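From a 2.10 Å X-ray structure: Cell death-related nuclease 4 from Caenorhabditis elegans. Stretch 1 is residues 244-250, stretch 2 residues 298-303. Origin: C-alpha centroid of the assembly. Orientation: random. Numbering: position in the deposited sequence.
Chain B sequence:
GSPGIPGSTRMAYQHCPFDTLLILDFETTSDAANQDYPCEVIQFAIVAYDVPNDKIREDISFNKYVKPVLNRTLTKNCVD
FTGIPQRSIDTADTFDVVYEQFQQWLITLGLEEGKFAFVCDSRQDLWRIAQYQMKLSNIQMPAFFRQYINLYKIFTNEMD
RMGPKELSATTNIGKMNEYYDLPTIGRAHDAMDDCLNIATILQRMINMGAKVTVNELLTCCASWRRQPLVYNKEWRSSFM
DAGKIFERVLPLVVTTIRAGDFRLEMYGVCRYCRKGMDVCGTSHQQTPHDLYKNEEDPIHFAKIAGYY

Stretch 1 (244-250) KIFERVL
Stretch 2 298-303: PIHFAK

Residues 244-249 form the last part of a helix that begins earlier in the chain, with phi between -84° and -53° and psi between -51° and -36°. Leu250 leaves helical geometry at phi/psi -68/136. Its amide nevertheless closes a helical turn, with Leu250 N donating to Phe246 O at 3.0 Å; one residue earlier, Val249 N donates to Ile245 O at 3.0 Å. Arg248 N also reaches Ile245 O, at 3.1 Å, but that bond is weak.

In the second stretch, Pro298 is extended (-75/150, C-gamma exo pucker) and Ile299 (-83/103) occupies the N-cap position. Helical values then run from His300 to Lys303: -59/-48, -68/-28, -75/-43 and -64/-45. The first turn is closed by Lys303 N to Ile299 O at 2.9 Å, with a weak bond from Ala302 N to the same Ile299 O at 3.2 Å.

The register is fixed by two pairs of alpha carbons: Ile245 CA lies 9.1 Å from Ile299 CA, and Val249 CA lies 6.8 Å from Ala302 CA. Sequence position therefore rises in the same sense along both segments, and the backbones draw closer toward the later pair. No hydrogen bond crosses between the stretches, so the association measured here rests on apolar and aromatic packing, which buries 243 Å² summed over both sides.

The aromatic component is an offset edge-to-face pair, in which the edge of Phe246 is directed toward the face of Phe301. The Phe246 and Phe301 ring centroids are 5.2 Å apart and the planes meet at 81°, an arrangement that brings the weakly positive hydrogen rim of one ring toward the pi cloud of the other. Phe246 CD1 and Phe301 CZ approach to 3.4 Å. Phe246 has chi1 -59° (m) and chi2 -24°; its CA-to-CB bond points sideways, but the ring end comes nearer to the second stretch. Phe301 points toward the first stretch, with chi1 82° (p) and chi2 85°, and has the largest covered area of any residue here, 82 Å².

Aliphatic groups also meet the Phe301 ring. Ile245 CG2 lies 3.8 Å from Phe301 CE2, at the ring edge and near its plane, while Val249 CG1 approaches Phe301 CE1 obliquely at 3.6 Å. Ile245 (chi1 -68°, chi2 -69°, both m) and Val249 (chi1 173°, t) both point toward the second stretch, as residues one helical turn apart can. Phe301 thus packs against three residues of the first helix through van der Waals contact.

Two purely aliphatic contacts lie beside the Phe301 ring, one toward the start and one toward the end of the first segment. Ile245 CG2 is 4.4 Å from Ile299 CG2, a looser contact; Ile299 also points across, with chi1 -48° and chi2 -64°, both m. Val249 CG1 meets Ala302 CB at 4.0 Å, a short methyl side chain at the place where Val249 CA and Ala302 CA come within 6.8 Å. Lys244, Glu247 and Arg248 make no contact across the pair, leaving a hydrophobic junction.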

ATOM      1  N   LYS B 244       8.209 -20.402   4.892  1.00 35.64           N
ATOM      2  CA  LYS B 244       7.732 -21.742   4.576  1.00 36.66           C
ATOM      3  C   LYS B 244       6.627 -21.684   3.527  1.00 35.31           C
ATOM      4  O   LYS B 244       6.573 -22.521   2.626  1.00 34.31           O
ATOM      5  CB  LYS B 244       7.227 -22.446   5.835  1.00 40.24           C
ATOM      6  CG  LYS B 244       8.268 -22.574   6.937  1.00 45.12           C
ATOM      7  CD  LYS B 244       9.407 -23.497   6.533  1.00 49.65           C
ATOM      8  CE  LYS B 244      10.425 -23.646   7.651  1.00 53.33           C
ATOM      9  NZ  LYS B 244      11.582 -24.495   7.248  1.00 56.59           N
ATOM     10  N   ILE B 245       5.748 -20.693   3.652  1.00 34.62           N
ATOM     11  CA  ILE B 245       4.685 -20.476   2.676  1.00 33.69           C
ATOM     12  C   ILE B 245       5.266 -20.098   1.318  1.00 30.06           C
ATOM     13  O   ILE B 245       4.879 -20.658   0.294  1.00 28.66           O
ATOM     14  CB  ILE B 245       3.712 -19.364   3.133  1.00 27.08           C
ATOM     15  CG1 ILE B 245       2.916 -19.810   4.364  1.00 30.27           C
ATOM     16  CG2 ILE B 245       2.771 -18.961   1.999  1.00 26.35           C
ATOM     17  CD1 ILE B 245       1.908 -20.923   4.109  1.00 31.26           C
ATOM     18  N   PHE B 246       6.182 -19.133   1.321  1.00 25.00           N
ATOM     19  CA  PHE B 246       6.851 -18.689   0.102  1.00 31.66           C
ATOM     20  C   PHE B 246       7.480 -19.859  -0.654  1.00 29.93           C
ATOM     21  O   PHE B 246       7.446 -19.906  -1.883  1.00 27.64           O
ATOM     22  CB  PHE B 246       7.937 -17.657   0.430  1.00 36.91           C
ATOM     23  CG  PHE B 246       7.430 -16.429   1.140  1.00 39.37           C
ATOM     24  CD1 PHE B 246       6.109 -16.032   1.028  1.00 39.18           C
ATOM     25  CD2 PHE B 246       8.287 -15.669   1.921  1.00 39.31           C
ATOM     26  CE1 PHE B 246       5.651 -14.902   1.679  1.00 37.74           C
ATOM     27  CE2 PHE B 246       7.835 -14.539   2.575  1.00 38.64           C
ATOM     28  CZ  PHE B 246       6.515 -14.156   2.454  1.00 37.86           C
ATOM     29  N   GLU B 247       8.051 -20.798   0.094  1.00 26.32           N
ATOM     30  CA  GLU B 247       8.766 -21.928  -0.497  1.00 36.36           C
ATOM     31  C   GLU B 247       7.849 -22.815  -1.331  1.00 34.81           C
ATOM     32  O   GLU B 247       8.263 -23.356  -2.357  1.00 34.90           O
ATOM     33  CB  GLU B 247       9.433 -22.766   0.598  1.00 39.25           C
ATOM     34  CG  GLU B 247      10.705 -22.151   1.171  1.00 40.99           C
ATOM     35  CD  GLU B 247      11.192 -22.856   2.426  1.00 41.49           C
ATOM     36  OE1 GLU B 247      10.512 -23.795   2.892  1.00 40.92           O
ATOM     37  OE2 GLU B 247      12.260 -22.470   2.945  1.00 40.24           O
ATOM     38  N   ARG B 248       6.606 -22.962  -0.888  1.00 31.84           N
ATOM     39  CA  ARG B 248       5.648 -23.820  -1.573  1.00 32.18           C
ATOM     40  C   ARG B 248       4.969 -23.083  -2.723  1.00 30.13           C
ATOM     41  O   ARG B 248       4.695 -23.668  -3.769  1.00 29.94           O
ATOM     42  CB  ARG B 248       4.598 -24.340  -0.588  1.00 33.59           C
ATOM     43  CG  ARG B 248       5.177 -24.986   0.669  1.00 34.59           C
ATOM     44  CD  ARG B 248       6.260 -26.011   0.353  1.00 35.62           C
ATOM     45  NE  ARG B 248       6.677 -26.758   1.542  1.00 36.74           N
ATOM     46  CZ  ARG B 248       6.140 -27.907   1.951  1.00 33.53           C
ATOM     47  NH1 ARG B 248       5.148 -28.474   1.275  1.00 38.05           N
ATOM     48  NH2 ARG B 248       6.600 -28.494   3.047  1.00 37.18           N
ATOM     49  N   VAL B 249       4.705 -21.795  -2.525  1.00 27.62           N
ATOM     50  CA  VAL B 249       4.033 -20.988  -3.536  1.00 26.30           C
ATOM     51  C   VAL B 249       4.925 -20.764  -4.753  1.00 25.20           C
ATOM     52  O   VAL B 249       4.508 -20.999  -5.886  1.00 25.41           O
ATOM     53  CB  VAL B 249       3.604 -19.621  -2.965  1.00 23.90           C
ATOM     54  CG1 VAL B 249       3.051 -18.714  -4.070  1.00 23.05           C
ATOM     55  CG2 VAL B 249       2.573 -19.813  -1.868  1.00 36.38           C
ATOM     56  N   LEU B 250       6.148 -20.305  -4.513  1.00 27.57           N
ATOM     57  CA  LEU B 250       7.074 -20.021  -5.603  1.00 27.93           C
ATOM     58  C   LEU B 250       7.484 -21.321  -6.297  1.00 29.39           C
ATOM     59  O   LEU B 250       7.779 -22.312  -5.628  1.00 30.75           O
ATOM     60  CB  LEU B 250       8.304 -19.280  -5.084  1.00 27.60           C
ATOM     61  CG  LEU B 250       8.026 -17.906  -4.470  1.00 27.67           C
ATOM     62  CD1 LEU B 250       9.263 -17.373  -3.772  1.00 28.88           C
ATOM     63  CD2 LEU B 250       7.551 -16.922  -5.532  1.00 27.20           C
ATOM     64  N   PRO B 298      -7.520 -16.838   2.404  1.00 36.29           N
ATOM     65  CA  PRO B 298      -6.744 -16.891   1.161  1.00 33.63           C
ATOM     66  C   PRO B 298      -5.343 -16.303   1.304  1.00 30.05           C
ATOM     67  O   PRO B 298      -5.135 -15.394   2.108  1.00 26.43           O
ATOM     68  CB  PRO B 298      -7.577 -16.043   0.184  1.00 31.94           C
ATOM     69  CG  PRO B 298      -8.857 -15.713   0.901  1.00 31.99           C
ATOM     70  CD  PRO B 298      -8.551 -15.790   2.351  1.00 33.73           C
ATOM     71  N   ILE B 299      -4.400 -16.823   0.524  1.00 31.41           N
ATOM     72  CA  ILE B 299      -3.055 -16.261   0.455  1.00 30.32           C
ATOM     73  C   ILE B 299      -3.060 -15.098  -0.530  1.00 26.55           C
ATOM     74  O   ILE B 299      -3.059 -15.305  -1.744  1.00 27.35           O
ATOM     75  CB  ILE B 299      -2.013 -17.307   0.011  1.00 31.24           C
ATOM     76  CG1 ILE B 299      -2.163 -18.606   0.811  1.00 34.24           C
ATOM     77  CG2 ILE B 299      -0.606 -16.748   0.150  1.00 31.01           C
ATOM     78  CD1 ILE B 299      -1.892 -18.462   2.296  1.00 36.87           C
ATOM     79  N   HIS B 300      -3.064 -13.877  -0.007  1.00 22.21           N
ATOM     80  CA  HIS B 300      -3.226 -12.688  -0.839  1.00 21.31           C
ATOM     81  C   HIS B 300      -2.144 -12.561  -1.912  1.00 22.28           C
ATOM     82  O   HIS B 300      -2.452 -12.331  -3.082  1.00 18.58           O
ATOM     83  CB  HIS B 300      -3.238 -11.427   0.031  1.00 19.58           C
ATOM     84  CG  HIS B 300      -3.133 -10.154  -0.748  1.00 19.52           C
ATOM     85  ND1 HIS B 300      -4.097  -9.747  -1.646  1.00 20.16           N
ATOM     86  CD2 HIS B 300      -2.176  -9.194  -0.765  1.00 18.51           C
ATOM     87  CE1 HIS B 300      -3.739  -8.592  -2.180  1.00 17.61           C
ATOM     88  NE2 HIS B 300      -2.578  -8.236  -1.663  1.00 16.97           N
ATOM     89  N   PHE B 301      -0.883 -12.717  -1.519  1.00 21.03           N
ATOM     90  CA  PHE B 301       0.223 -12.490  -2.446  1.00 20.54           C
ATOM     91  C   PHE B 301       0.252 -13.550  -3.542  1.00 20.75           C
ATOM     92  O   PHE B 301       0.735 -13.300  -4.645  1.00 20.90           O
ATOM     93  CB  PHE B 301       1.564 -12.455  -1.699  1.00 19.23           C
ATOM     94  CG  PHE B 301       2.142 -13.814  -1.396  1.00 25.81           C
ATOM     95  CD1 PHE B 301       2.908 -14.485  -2.338  1.00 28.01           C
ATOM     96  CD2 PHE B 301       1.945 -14.405  -0.160  1.00 20.68           C
ATOM     97  CE1 PHE B 301       3.446 -15.727  -2.059  1.00 29.53           C
ATOM     98  CE2 PHE B 301       2.484 -15.646   0.125  1.00 25.51           C
ATOM     99  CZ  PHE B 301       3.236 -16.307  -0.827  1.00 28.36           C
ATOM    100  N   ALA B 302      -0.257 -14.738  -3.235  1.00 22.87           N
ATOM    101  CA  ALA B 302      -0.359 -15.796  -4.230  1.00 24.29           C
ATOM    102  C   ALA B 302      -1.508 -15.495  -5.185  1.00 24.53           C
ATOM    103  O   ALA B 302      -1.383 -15.651  -6.401  1.00 25.41           O
ATOM    104  CB  ALA B 302      -0.560 -17.143  -3.560  1.00 21.66           C
ATOM    105  N   LYS B 303      -2.623 -15.043  -4.619  1.00 25.21           N
ATOM    106  CA  LYS B 303      -3.830 -14.770  -5.388  1.00 28.82           C
ATOM    107  C   LYS B 303      -3.620 -13.640  -6.390  1.00 24.70           C
ATOM    108  O   LYS B 303      -4.025 -13.741  -7.547  1.00 31.78           O
ATOM    109  CB  LYS B 303      -4.984 -14.414  -4.449  1.00 35.08           C
ATOM    110  CG  LYS B 303      -6.367 -14.611  -5.049  1.00 41.62           C
ATOM    111  CD  LYS B 303      -6.707 -16.087  -5.163  1.00 48.72           C
ATOM    112  CE  LYS B 303      -8.161 -16.299  -5.543  1.00 54.44           C
ATOM    113  NZ  LYS B 303      -8.514 -17.745  -5.573  1.00 58.89           N
TER